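Long-range contacts in putative uncharacterized protein (Archaeoglobus fulgidus, PDB 4KPP), which probably exchanges protons for calcium ions across the archaeal membrane, as a transporter of the sodium/calcium exchanger family: residues Pro31-Thr36 / Leu232-Ile237; Tyr96-Thr101 / Asp241-Val246; Asp82-Trp87 / Phe227-Leu232. One frame throughout, in Å; residues are numbered along the deposited sequence.

From the N terminus the chain first lays down 31-36, then 82-87 and 96-101, and after a long helical passage returns through 227-237 to 241-246. Contact 1 closes the longest loop, with 195 residues between its segments, joining the beginning of helix 32-60 to the end of helix 224-237. Contact 3 falls within that span, tying helix 76-91 to the same helix 224-237, and shares Leu232 with contact 1. Contact 2 crosses both, because helix 96-127 lies between their ends and meets helix 242-267 beyond them. Leu232 packs on Tyr99 and Val246 of contact 2, and all three contacts link the first sodium/calcium exchanger family region with the second.

Contact 1: residues Pro31-Thr36 / Leu232-Ile237; sequences PALTQT and LETARI
Ala32 and Thr234 bring helices 32-36 and 232-237 together, their CA atoms 5.4 Å apart, on segments running roughly antiparallel at 148° with axes 8.6 Å apart at closest approach. The Thr234 hydroxyl fills the middle of the contact. Its OG1 lies 3.6 Å from Ala32 CB and nearer still to the backbone of Leu33, but the angle to Leu33 N is too poor for a hydrogen bond; OG1 bonds instead to the carbonyl of Gly230 in its own helix. The methyl of Thr234 meets one branch of Leu33, CG2 to CD1 at 4.0 Å, while Ala32 CB also touches Glu233 CB at 3.7 Å. The contact thus joins the first turn of helix 32-60, with Pro31 at its N-cap position, to the last turns of helix 224-237, at the surface of the exchanger and away from its calcium site. Thr36, one turn on from Ala32, holds OG1 beside its own backbone N (chi1 -55°), from where the hydroxyl donates to Ala32 O at 2.9 Å. Thr36 N reaches that same oxygen from the opposite face of the carbonyl plane, so two donors grip it. Thr36 OG1 also lies 3.7 Å from Thr234 OG1, a touch and not a bond. An alanine in place of Thr36 would probably leave Ala32 O with the backbone donor alone and open a gap beside Thr234 OG1. Farther from the interface, Glu233 OE1 receives Arg236 NH2 at 3.3 Å in a salt bridge, met on its anti side, and Arg236 NH1 pairs with Glu242.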
ATOM      1  N   PRO A  31     -22.980  17.638  -4.581  1.00 38.81           N
ATOM      2  CA  PRO A  31     -22.533  18.119  -3.267  1.00 34.47           C
ATOM      3  C   PRO A  31     -21.322  17.331  -2.768  1.00 33.71           C
ATOM      4  O   PRO A  31     -20.995  16.288  -3.337  1.00 34.41           O
ATOM      5  CB  PRO A  31     -23.741  17.849  -2.366  1.00 30.60           C
ATOM      6  CG  PRO A  31     -24.901  17.824  -3.287  1.00 35.18           C
ATOM      7  CD  PRO A  31     -24.395  17.230  -4.564  1.00 35.85           C
ATOM      8  N   ALA A  32     -20.686  17.816  -1.706  1.00 31.49           N
ATOM      9  CA  ALA A  32     -19.431  17.247  -1.206  1.00 28.75           C
ATOM     10  C   ALA A  32     -19.449  15.734  -0.959  1.00 29.58           C
ATOM     11  O   ALA A  32     -18.637  15.002  -1.525  1.00 30.69           O
ATOM     12  CB  ALA A  32     -18.990  17.985   0.056  1.00 27.86           C
ATOM     13  N   LEU A  33     -20.369  15.273  -0.117  1.00 26.56           N
ATOM     14  CA  LEU A  33     -20.419  13.862   0.250  1.00 24.99           C
ATOM     15  C   LEU A  33     -20.680  12.949  -0.948  1.00 29.09           C
ATOM     16  O   LEU A  33     -19.999  11.939  -1.127  1.00 30.61           O
ATOM     17  CB  LEU A  33     -21.464  13.615   1.341  1.00 25.52           C
ATOM     18  CG  LEU A  33     -21.565  12.162   1.813  1.00 26.63           C
ATOM     19  CD1 LEU A  33     -20.228  11.702   2.388  1.00 26.62           C
ATOM     20  CD2 LEU A  33     -22.691  11.965   2.825  1.00 22.43           C
ATOM     21  N   THR A  34     -21.663  13.303  -1.767  1.00 30.44           N
ATOM     22  CA  THR A  34     -22.014  12.466  -2.910  1.00 30.44           C
ATOM     23  C   THR A  34     -20.905  12.447  -3.968  1.00 27.45           C
ATOM     24  O   THR A  34     -20.680  11.424  -4.617  1.00 26.25           O
ATOM     25  CB  THR A  34     -23.380  12.854  -3.519  1.00 34.78           C
ATOM     26  OG1 THR A  34     -23.252  13.025  -4.935  1.00 42.45           O
ATOM     27  CG2 THR A  34     -23.894  14.138  -2.904  1.00 36.97           C
ATOM     28  N   GLN A  35     -20.201  13.565  -4.118  1.00 25.65           N
ATOM     29  CA  GLN A  35     -19.028  13.603  -4.987  1.00 22.82           C
ATOM     30  C   GLN A  35     -17.973  12.613  -4.503  1.00 21.08           C
ATOM     31  O   GLN A  35     -17.336  11.935  -5.305  1.00 23.71           O
ATOM     32  CB  GLN A  35     -18.429  15.009  -5.063  1.00 23.15           C
ATOM     33  CG  GLN A  35     -17.074  15.042  -5.768  1.00 27.13           C
ATOM     34  CD  GLN A  35     -16.548  16.444  -6.002  1.00 32.74           C
ATOM     35  OE1 GLN A  35     -17.149  17.236  -6.730  1.00 38.60           O
ATOM     36  NE2 GLN A  35     -15.412  16.756  -5.393  1.00 33.17           N
ATOM     37  N   THR A  36     -17.807  12.534  -3.187  1.00 21.00           N
ATOM     38  CA  THR A  36     -16.837  11.632  -2.575  1.00 25.17           C
ATOM     39  C   THR A  36     -17.217  10.176  -2.808  1.00 27.66           C
ATOM     40  O   THR A  36     -16.378   9.356  -3.183  1.00 27.14           O
ATOM     41  CB  THR A  36     -16.737  11.868  -1.055  1.00 25.04           C
ATOM     42  OG1 THR A  36     -16.450  13.247  -0.804  1.00 28.68           O
ATOM     43  CG2 THR A  36     -15.642  11.004  -0.443  1.00 21.76           C
ATOM     44  N   LEU A 232     -12.150  16.312   1.856  1.00 25.79           N
ATOM     45  CA  LEU A 232     -11.792  17.517   2.602  1.00 25.23           C
ATOM     46  C   LEU A 232     -12.990  18.430   2.822  1.00 24.10           C
ATOM     47  O   LEU A 232     -13.145  19.008   3.895  1.00 27.60           O
ATOM     48  CB  LEU A 232     -10.673  18.290   1.896  1.00 26.95           C
ATOM     49  CG  LEU A 232      -9.271  17.678   1.926  1.00 26.51           C
ATOM     50  CD1 LEU A 232      -8.294  18.530   1.127  1.00 25.72           C
ATOM     51  CD2 LEU A 232      -8.794  17.512   3.361  1.00 27.77           C
ATOM     52  N   GLU A 233     -13.833  18.554   1.802  1.00 27.07           N
ATOM     53  CA  GLU A 233     -15.028  19.381   1.896  1.00 35.20           C
ATOM     54  C   GLU A 233     -16.024  18.796   2.890  1.00 31.36           C
ATOM     55  O   GLU A 233     -16.544  19.506   3.749  1.00 31.58           O
ATOM     56  CB  GLU A 233     -15.682  19.535   0.524  1.00 45.51           C
ATOM     57  CG  GLU A 233     -15.596  20.935  -0.055  1.00 54.29           C
ATOM     58  CD  GLU A 233     -16.478  21.926   0.676  1.00 60.11           C
ATOM     59  OE1 GLU A 233     -16.095  22.377   1.777  1.00 61.02           O
ATOM     60  OE2 GLU A 233     -17.557  22.256   0.141  1.00 62.76           O
ATOM     61  N   THR A 234     -16.279  17.497   2.766  1.00 26.38           N
ATOM     62  CA  THR A 234     -17.193  16.794   3.660  1.00 28.24           C
ATOM     63  C   THR A 234     -16.782  16.949   5.122  1.00 28.44           C
ATOM     64  O   THR A 234     -17.620  17.209   5.985  1.00 26.47           O
ATOM     65  CB  THR A 234     -17.287  15.290   3.298  1.00 27.07           C
ATOM     66  OG1 THR A 234     -17.875  15.145   2.000  1.00 27.11           O
ATOM     67  CG2 THR A 234     -18.136  14.541   4.307  1.00 28.57           C
ATOM     68  N   ALA A 235     -15.488  16.803   5.390  1.00 29.05           N
ATOM     69  CA  ALA A 235     -14.968  16.916   6.750  1.00 29.87           C
ATOM     70  C   ALA A 235     -15.121  18.330   7.313  1.00 33.13           C
ATOM     71  O   ALA A 235     -15.301  18.508   8.518  1.00 28.80           O
ATOM     72  CB  ALA A 235     -13.510  16.472   6.803  1.00 26.88           C
ATOM     73  N   ARG A 236     -15.052  19.327   6.433  1.00 38.68           N
ATOM     74  CA  ARG A 236     -15.169  20.729   6.838  1.00 38.76           C
ATOM     75  C   ARG A 236     -16.590  21.148   7.223  1.00 36.62           C
ATOM     76  O   ARG A 236     -16.776  21.812   8.239  1.00 36.38           O
ATOM     77  CB  ARG A 236     -14.617  21.668   5.758  1.00 37.17           C
ATOM     78  CG  ARG A 236     -13.101  21.701   5.662  1.00 37.53           C
ATOM     79  CD  ARG A 236     -12.612  22.904   4.858  1.00 37.36           C
ATOM     80  NE  ARG A 236     -13.072  22.883   3.472  1.00 38.37           N
ATOM     81  CZ  ARG A 236     -12.376  22.373   2.460  1.00 36.51           C
ATOM     82  NH1 ARG A 236     -11.185  21.835   2.680  1.00 36.32           N
ATOM     83  NH2 ARG A 236     -12.870  22.399   1.229  1.00 34.14           N
ATOM     84  N   ILE A 237     -17.590  20.784   6.424  1.00 36.00           N
ATOM     85  CA  ILE A 237     -18.957  21.167   6.781  1.00 43.84           C
ATOM     86  C   ILE A 237     -19.429  20.383   8.005  1.00 47.57           C
ATOM     87  O   ILE A 237     -20.256  20.862   8.781  1.00 53.36           O
ATOM     88  CB  ILE A 237     -19.978  21.058   5.610  1.00 45.80           C
ATOM     89  CG1 ILE A 237     -20.903  19.849   5.785  1.00 45.04           C
ATOM     90  CG2 ILE A 237     -19.271  21.081   4.255  1.00 43.98           C
ATOM     91  CD1 ILE A 237     -22.197  19.959   5.016  1.00 49.37           C
TER

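Contact 2: residues Tyr96-Thr101 / Asp241-Val246; sequences YVHYAT and DEFLAV
His98 meets Phe243 through its CB, which lies at the edge of the phenyl ring and in its plane, 3.7 Å from CZ. Tyr99 follows and carries most of the contact. Its CG stands anti to the carbonyl carbon (chi1 -67°), and the ring beyond it meets Phe243 at its edge and Val246 over one face. The ring edge points into the face of Phe243, a T-shaped pair with centroids 5.4 Å apart and planes at 79°, and Tyr99 CE1 stands over that face toward the rim. On the tyrosine face sits Val246 CG2, 3.8 Å from the centroid, a CH-pi contact; the other methyl, CG1, touches Tyr99 O at 3.4 Å. Segments 96-101 and 242-246 run at 40° here, near the starts of helices 96-127 and 242-267. Asp241 is the N-cap of the latter, its OD1 accepting from Phe243 N and so tying down the backbone that carries the phenyl ring. At the far end of Tyr99, OH and Glu242 OE1 are close but badly angled for a direct bond. A water in the tyrosine plane bridges them instead, 2.6 Å from Tyr99 OH, and donates to Glu242 OE1 at 2.7 Å. Glu242 OE2 has Arg236 as its salt-bridge partner, so the carboxylate divides its two oxygens between a water and a guanidinium, which would probably favour its charged form.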
ATOM      1  N   TYR A  96      -1.710  21.262   2.329  1.00 25.83           N
ATOM      2  CA  TYR A  96      -1.387  20.107   1.496  1.00 21.00           C
ATOM      3  C   TYR A  96       0.015  19.560   1.779  1.00 24.71           C
ATOM      4  O   TYR A  96       0.302  18.393   1.495  1.00 23.44           O
ATOM      5  CB  TYR A  96      -1.556  20.444   0.010  1.00 24.96           C
ATOM      6  CG  TYR A  96      -2.997  20.688  -0.404  1.00 25.40           C
ATOM      7  CD1 TYR A  96      -3.900  19.635  -0.502  1.00 25.69           C
ATOM      8  CD2 TYR A  96      -3.450  21.966  -0.702  1.00 25.83           C
ATOM      9  CE1 TYR A  96      -5.214  19.846  -0.876  1.00 23.26           C
ATOM     10  CE2 TYR A  96      -4.766  22.189  -1.083  1.00 29.90           C
ATOM     11  CZ  TYR A  96      -5.642  21.122  -1.169  1.00 29.60           C
ATOM     12  OH  TYR A  96      -6.950  21.329  -1.546  1.00 34.52           O
ATOM     13  N   VAL A  97       0.879  20.402   2.342  1.00 25.92           N
ATOM     14  CA  VAL A  97       2.212  19.979   2.759  1.00 25.14           C
ATOM     15  C   VAL A  97       2.133  18.898   3.836  1.00 23.88           C
ATOM     16  O   VAL A  97       2.833  17.886   3.772  1.00 22.70           O
ATOM     17  CB  VAL A  97       3.036  21.164   3.302  1.00 29.09           C
ATOM     18  CG1 VAL A  97       4.390  20.685   3.800  1.00 24.57           C
ATOM     19  CG2 VAL A  97       3.200  22.247   2.233  1.00 30.60           C
ATOM     20  N   HIS A  98       1.276  19.119   4.828  1.00 28.00           N
ATOM     21  CA  HIS A  98       1.096  18.154   5.904  1.00 25.34           C
ATOM     22  C   HIS A  98       0.310  16.943   5.420  1.00 23.76           C
ATOM     23  O   HIS A  98       0.596  15.817   5.820  1.00 28.24           O
ATOM     24  CB  HIS A  98       0.378  18.788   7.099  1.00 27.23           C
ATOM     25  CG  HIS A  98       0.886  20.149   7.461  1.00 29.82           C
ATOM     26  ND1 HIS A  98       2.170  20.369   7.913  1.00 29.76           N
ATOM     27  CD2 HIS A  98       0.283  21.359   7.443  1.00 29.51           C
ATOM     28  CE1 HIS A  98       2.334  21.657   8.152  1.00 27.87           C
ATOM     29  NE2 HIS A  98       1.202  22.282   7.875  1.00 26.83           N
ATOM     30  N   TYR A  99      -0.680  17.180   4.561  1.00 24.19           N
ATOM     31  CA  TYR A  99      -1.555  16.109   4.085  1.00 27.45           C
ATOM     32  C   TYR A  99      -0.789  15.010   3.348  1.00 26.70           C
ATOM     33  O   TYR A  99      -1.121  13.831   3.464  1.00 25.92           O
ATOM     34  CB  TYR A  99      -2.668  16.661   3.188  1.00 28.52           C
ATOM     35  CG  TYR A  99      -3.674  17.549   3.897  1.00 29.84           C
ATOM     36  CD1 TYR A  99      -3.752  17.588   5.287  1.00 28.56           C
ATOM     37  CD2 TYR A  99      -4.555  18.342   3.172  1.00 29.21           C
ATOM     38  CE1 TYR A  99      -4.676  18.403   5.931  1.00 26.24           C
ATOM     39  CE2 TYR A  99      -5.481  19.157   3.805  1.00 27.63           C
ATOM     40  CZ  TYR A  99      -5.537  19.185   5.182  1.00 25.46           C
ATOM     41  OH  TYR A  99      -6.460  19.997   5.805  1.00 26.98           O
ATOM     42  N   ALA A 100       0.238  15.401   2.599  1.00 25.20           N
ATOM     43  CA  ALA A 100       1.020  14.450   1.819  1.00 25.82           C
ATOM     44  C   ALA A 100       1.684  13.419   2.719  1.00 23.32           C
ATOM     45  O   ALA A 100       1.685  12.224   2.416  1.00 21.89           O
ATOM     46  CB  ALA A 100       2.068  15.176   0.979  1.00 28.23           C
ATOM     47  N   THR A 101       2.237  13.883   3.833  1.00 23.90           N
ATOM     48  CA  THR A 101       2.925  12.990   4.756  1.00 24.50           C
ATOM     49  C   THR A 101       1.941  12.243   5.652  1.00 23.14           C
ATOM     50  O   THR A 101       2.130  11.063   5.946  1.00 25.29           O
ATOM     51  CB  THR A 101       3.955  13.739   5.611  1.00 26.75           C
ATOM     52  OG1 THR A 101       4.827  14.486   4.754  1.00 27.92           O
ATOM     53  CG2 THR A 101       4.775  12.752   6.428  1.00 27.36           C
ATOM     54  N   ASP A 241     -12.094  16.820  12.047  1.00 41.95           N
ATOM     55  CA  ASP A 241     -10.762  17.278  11.672  1.00 37.34           C
ATOM     56  C   ASP A 241     -10.318  16.676  10.338  1.00 33.91           C
ATOM     57  O   ASP A 241     -10.453  15.474  10.109  1.00 30.58           O
ATOM     58  CB  ASP A 241      -9.759  16.925  12.775  1.00 37.76           C
ATOM     59  CG  ASP A 241      -8.325  17.263  12.403  1.00 41.74           C
ATOM     60  OD1 ASP A 241      -8.104  18.125  11.525  1.00 43.75           O
ATOM     61  OD2 ASP A 241      -7.409  16.667  13.004  1.00 43.57           O
ATOM     62  N   GLU A 242      -9.773  17.522   9.473  1.00 32.00           N
ATOM     63  CA  GLU A 242      -9.362  17.110   8.135  1.00 34.48           C
ATOM     64  C   GLU A 242      -8.236  16.077   8.144  1.00 32.73           C
ATOM     65  O   GLU A 242      -8.110  15.283   7.212  1.00 27.40           O
ATOM     66  CB  GLU A 242      -8.942  18.330   7.312  1.00 39.66           C
ATOM     67  CG  GLU A 242     -10.073  19.297   7.008  1.00 46.20           C
ATOM     68  CD  GLU A 242      -9.570  20.629   6.491  1.00 55.08           C
ATOM     69  OE1 GLU A 242      -8.834  21.311   7.234  1.00 62.05           O
ATOM     70  OE2 GLU A 242      -9.906  20.996   5.344  1.00 54.86           O
ATOM     71  N   PHE A 243      -7.423  16.089   9.195  1.00 36.91           N
ATOM     72  CA  PHE A 243      -6.313  15.148   9.300  1.00 33.73           C
ATOM     73  C   PHE A 243      -6.801  13.718   9.448  1.00 30.58           C
ATOM     74  O   PHE A 243      -6.143  12.785   8.996  1.00 25.25           O
ATOM     75  CB  PHE A 243      -5.383  15.511  10.459  1.00 36.02           C
ATOM     76  CG  PHE A 243      -4.351  16.535  10.099  1.00 40.83           C
ATOM     77  CD1 PHE A 243      -3.253  16.187   9.327  1.00 42.65           C
ATOM     78  CD2 PHE A 243      -4.477  17.847  10.527  1.00 43.22           C
ATOM     79  CE1 PHE A 243      -2.296  17.130   8.987  1.00 43.97           C
ATOM     80  CE2 PHE A 243      -3.526  18.796  10.193  1.00 47.39           C
ATOM     81  CZ  PHE A 243      -2.432  18.437   9.421  1.00 46.98           C
ATOM     82  N   LEU A 244      -7.958  13.547  10.076  1.00 32.28           N
ATOM     83  CA  LEU A 244      -8.534  12.222  10.244  1.00 35.72           C
ATOM     84  C   LEU A 244      -8.995  11.659   8.900  1.00 34.44           C
ATOM     85  O   LEU A 244      -8.865  10.462   8.638  1.00 36.40           O
ATOM     86  CB  LEU A 244      -9.693  12.265  11.239  1.00 42.22           C
ATOM     87  CG  LEU A 244      -9.359  12.771  12.647  1.00 46.81           C
ATOM     88  CD1 LEU A 244     -10.606  12.796  13.518  1.00 47.33           C
ATOM     89  CD2 LEU A 244      -8.261  11.934  13.300  1.00 45.29           C
ATOM     90  N   ALA A 245      -9.525  12.530   8.048  1.00 29.32           N
ATOM     91  CA  ALA A 245      -9.977  12.129   6.720  1.00 28.49           C
ATOM     92  C   ALA A 245      -8.788  11.794   5.821  1.00 26.52           C
ATOM     93  O   ALA A 245      -8.765  10.756   5.164  1.00 24.92           O
ATOM     94  CB  ALA A 245     -10.831  13.228   6.095  1.00 25.48           C
ATOM     95  N   VAL A 246      -7.802  12.684   5.807  1.00 27.15           N
ATOM     96  CA  VAL A 246      -6.594  12.512   5.004  1.00 26.53           C
ATOM     97  C   VAL A 246      -5.795  11.277   5.419  1.00 26.39           C
ATOM     98  O   VAL A 246      -5.290  10.535   4.574  1.00 22.84           O
ATOM     99  CB  VAL A 246      -5.685  13.763   5.100  1.00 26.63           C
ATOM    100  CG1 VAL A 246      -4.308  13.487   4.507  1.00 29.81           C
ATOM    101  CG2 VAL A 246      -6.342  14.946   4.413  1.00 20.59           C
TER
HETATM  102  O   HOH W   1      -6.432  20.773   8.238  1.00 32.21           O

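Contact 3: residues Asp82-Trp87 / Phe227-Leu232; sequences DGYFAW and FSEGLL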
ATOM      1  N   ASP A  82      -2.273  10.109  -2.747  1.00 23.39           N
ATOM      2  CA  ASP A  82      -1.161  10.735  -2.043  1.00 20.79           C
ATOM      3  C   ASP A  82      -0.378  11.627  -2.997  1.00 21.85           C
ATOM      4  O   ASP A  82       0.138  12.674  -2.604  1.00 21.44           O
ATOM      5  CB  ASP A  82      -0.239   9.681  -1.438  1.00 20.97           C
ATOM      6  CG  ASP A  82       0.580  10.221  -0.282  1.00 24.51           C
ATOM      7  OD1 ASP A  82       0.481  11.434   0.010  1.00 21.34           O
ATOM      8  OD2 ASP A  82       1.330   9.433   0.331  1.00 24.57           O
ATOM      9  N   GLY A  83      -0.300  11.204  -4.255  1.00 23.87           N
ATOM     10  CA  GLY A  83       0.344  11.988  -5.290  1.00 21.53           C
ATOM     11  C   GLY A  83      -0.368  13.305  -5.526  1.00 23.48           C
ATOM     12  O   GLY A  83       0.276  14.327  -5.771  1.00 27.05           O
ATOM     13  N   TYR A  84      -1.696  13.284  -5.455  1.00 20.74           N
ATOM     14  CA  TYR A  84      -2.478  14.505  -5.613  1.00 23.87           C
ATOM     15  C   TYR A  84      -2.160  15.502  -4.509  1.00 19.40           C
ATOM     16  O   TYR A  84      -1.989  16.689  -4.765  1.00 24.07           O
ATOM     17  CB  TYR A  84      -3.984  14.208  -5.627  1.00 27.09           C
ATOM     18  CG  TYR A  84      -4.832  15.461  -5.531  1.00 30.93           C
ATOM     19  CD1 TYR A  84      -5.057  16.258  -6.646  1.00 31.84           C
ATOM     20  CD2 TYR A  84      -5.397  15.854  -4.322  1.00 30.59           C
ATOM     21  CE1 TYR A  84      -5.821  17.408  -6.563  1.00 27.94           C
ATOM     22  CE2 TYR A  84      -6.160  17.004  -4.230  1.00 29.32           C
ATOM     23  CZ  TYR A  84      -6.369  17.774  -5.354  1.00 30.48           C
ATOM     24  OH  TYR A  84      -7.127  18.917  -5.268  1.00 33.23           O
ATOM     25  N   PHE A  85      -2.100  15.007  -3.277  1.00 21.56           N
ATOM     26  CA  PHE A  85      -1.750  15.830  -2.123  1.00 24.27           C
ATOM     27  C   PHE A  85      -0.356  16.435  -2.270  1.00 22.25           C
ATOM     28  O   PHE A  85      -0.136  17.596  -1.935  1.00 24.93           O
ATOM     29  CB  PHE A  85      -1.801  14.996  -0.842  1.00 23.48           C
ATOM     30  CG  PHE A  85      -3.189  14.653  -0.393  1.00 20.65           C
ATOM     31  CD1 PHE A  85      -4.220  15.560  -0.547  1.00 19.10           C
ATOM     32  CD2 PHE A  85      -3.460  13.425   0.186  1.00 22.90           C
ATOM     33  CE1 PHE A  85      -5.493  15.255  -0.133  1.00 20.03           C
ATOM     34  CE2 PHE A  85      -4.737  13.110   0.603  1.00 22.90           C
ATOM     35  CZ  PHE A  85      -5.755  14.027   0.443  1.00 24.05           C
ATOM     36  N   ALA A  86       0.588  15.639  -2.758  1.00 23.27           N
ATOM     37  CA  ALA A  86       1.945  16.128  -2.968  1.00 22.70           C
ATOM     38  C   ALA A  86       1.998  17.161  -4.096  1.00 26.23           C
ATOM     39  O   ALA A  86       2.757  18.127  -4.023  1.00 28.17           O
ATOM     40  CB  ALA A  86       2.902  14.971  -3.237  1.00 17.17           C
ATOM     41  N   TRP A  87       1.189  16.958  -5.134  1.00 25.10           N
ATOM     42  CA  TRP A  87       1.127  17.913  -6.237  1.00 26.76           C
ATOM     43  C   TRP A  87       0.598  19.261  -5.763  1.00 27.69           C
ATOM     44  O   TRP A  87       1.178  20.307  -6.062  1.00 28.11           O
ATOM     45  CB  TRP A  87       0.266  17.389  -7.391  1.00 29.04           C
ATOM     46  CG  TRP A  87       0.245  18.326  -8.572  1.00 34.82           C
ATOM     47  CD1 TRP A  87      -0.595  19.389  -8.765  1.00 37.79           C
ATOM     48  CD2 TRP A  87       1.113  18.295  -9.711  1.00 37.80           C
ATOM     49  NE1 TRP A  87      -0.306  20.014  -9.953  1.00 39.50           N
ATOM     50  CE2 TRP A  87       0.738  19.362 -10.554  1.00 38.31           C
ATOM     51  CE3 TRP A  87       2.169  17.465 -10.102  1.00 38.62           C
ATOM     52  CZ2 TRP A  87       1.383  19.619 -11.764  1.00 39.69           C
ATOM     53  CZ3 TRP A  87       2.806  17.723 -11.304  1.00 39.29           C
ATOM     54  CH2 TRP A  87       2.412  18.791 -12.119  1.00 41.17           C
ATOM     55  N   PHE A 227     -12.389  13.076  -5.417  1.00 22.95           N
ATOM     56  CA  PHE A 227     -12.479  12.256  -4.218  1.00 18.65           C
ATOM     57  C   PHE A 227     -11.732  12.893  -3.045  1.00 21.38           C
ATOM     58  O   PHE A 227     -12.228  12.891  -1.921  1.00 22.92           O
ATOM     59  CB  PHE A 227     -11.966  10.837  -4.481  1.00 20.86           C
ATOM     60  CG  PHE A 227     -11.893   9.985  -3.245  1.00 23.13           C
ATOM     61  CD1 PHE A 227     -13.049   9.515  -2.642  1.00 18.57           C
ATOM     62  CD2 PHE A 227     -10.668   9.668  -2.676  1.00 23.30           C
ATOM     63  CE1 PHE A 227     -12.984   8.734  -1.494  1.00 22.10           C
ATOM     64  CE2 PHE A 227     -10.594   8.893  -1.532  1.00 23.22           C
ATOM     65  CZ  PHE A 227     -11.753   8.424  -0.940  1.00 23.09           C
ATOM     66  N   SER A 228     -10.547  13.440  -3.314  1.00 22.43           N
ATOM     67  CA  SER A 228      -9.722  14.043  -2.267  1.00 26.73           C
ATOM     68  C   SER A 228     -10.317  15.359  -1.773  1.00 26.99           C
ATOM     69  O   SER A 228     -10.403  15.597  -0.568  1.00 25.62           O
ATOM     70  CB  SER A 228      -8.288  14.274  -2.757  1.00 25.75           C
ATOM     71  OG  SER A 228      -7.712  13.082  -3.269  1.00 26.95           O
ATOM     72  N   GLU A 229     -10.723  16.213  -2.710  1.00 23.34           N
ATOM     73  CA  GLU A 229     -11.352  17.480  -2.361  1.00 27.45           C
ATOM     74  C   GLU A 229     -12.748  17.260  -1.794  1.00 29.17           C
ATOM     75  O   GLU A 229     -13.214  18.039  -0.963  1.00 34.46           O
ATOM     76  CB  GLU A 229     -11.413  18.416  -3.572  1.00 31.48           C
ATOM     77  CG  GLU A 229     -10.049  18.825  -4.117  1.00 34.00           C
ATOM     78  CD  GLU A 229      -9.199  19.583  -3.104  1.00 36.63           C
ATOM     79  OE1 GLU A 229      -9.763  20.188  -2.169  1.00 33.04           O
ATOM     80  OE2 GLU A 229      -7.956  19.574  -3.248  1.00 41.59           O
ATOM     81  N   GLY A 230     -13.412  16.203  -2.252  1.00 25.66           N
ATOM     82  CA  GLY A 230     -14.713  15.839  -1.726  1.00 25.40           C
ATOM     83  C   GLY A 230     -14.607  15.447  -0.266  1.00 30.10           C
ATOM     84  O   GLY A 230     -15.419  15.867   0.562  1.00 36.19           O
ATOM     85  N   LEU A 231     -13.600  14.637   0.048  1.00 29.60           N
ATOM     86  CA  LEU A 231     -13.328  14.239   1.426  1.00 29.55           C
ATOM     87  C   LEU A 231     -13.059  15.451   2.305  1.00 28.59           C
ATOM     88  O   LEU A 231     -13.663  15.598   3.366  1.00 30.28           O
ATOM     89  CB  LEU A 231     -12.126  13.296   1.486  1.00 31.26           C
ATOM     90  CG  LEU A 231     -12.412  11.837   1.838  1.00 33.64           C
ATOM     91  CD1 LEU A 231     -11.114  11.052   1.920  1.00 28.21           C
ATOM     92  CD2 LEU A 231     -13.191  11.733   3.142  1.00 33.58           C
ATOM     93  N   LEU A 232     -12.150  16.312   1.856  1.00 25.79           N
ATOM     94  CA  LEU A 232     -11.792  17.517   2.602  1.00 25.23           C
ATOM     95  C   LEU A 232     -12.990  18.430   2.822  1.00 24.10           C
ATOM     96  O   LEU A 232     -13.145  19.008   3.895  1.00 27.60           O
ATOM     97  CB  LEU A 232     -10.673  18.290   1.896  1.00 26.95           C
ATOM     98  CG  LEU A 232      -9.271  17.678   1.926  1.00 26.51           C
ATOM     99  CD1 LEU A 232      -8.294  18.530   1.127  1.00 25.72           C
ATOM    100  CD2 LEU A 232      -8.794  17.512   3.361  1.00 27.77           C
TER
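Two helices of the exchanger, 76-91 and 224-237, the first predicted to be largely transmembrane and the second running on past the end of a predicted membrane span, pass each other steeply here, segments 82-87 and 227-232 lying at 78° with axes 10.8 Å apart at closest approach. At this spacing the backbones stay well apart and side chains do the bridging, with Tyr84 and Phe85 of the first helix reaching toward Ser228, Glu229 and Leu232 of the second. Ser228 CB is the meeting point of the two rings: it lies 3.6 Å from Tyr84 CD2 and 4.0 Å from Phe85 CE1. Tyr84 CG is anti to the backbone N (chi1 169°), and the ring beyond it reaches Ser228. Phe85, next in sequence, brings the same CE1 atom to Leu232 CD1 at 4.5 Å, a looser apolar contact. Beyond the tyrosine ring, Glu229 OE2 lies at the ring's edge, near its plane, the carboxylate being turned 75° against the ring. The distance from Tyr84 OH to OE2 in the model is too short to be trusted, and the nature of that approach remains doubtful. Glu229 OE2 also has a weak hydrogen bond with Tyr96 OH on helix 96-127, while Leu232 goes on to pack against Tyr99 and Val246. Ser228 OG bonds back to Val224 O within its own helix. Its polar need is thus met locally, so the serine offers the two aromatic rings chiefly its CB, and the contact at this point is made by carbon atoms.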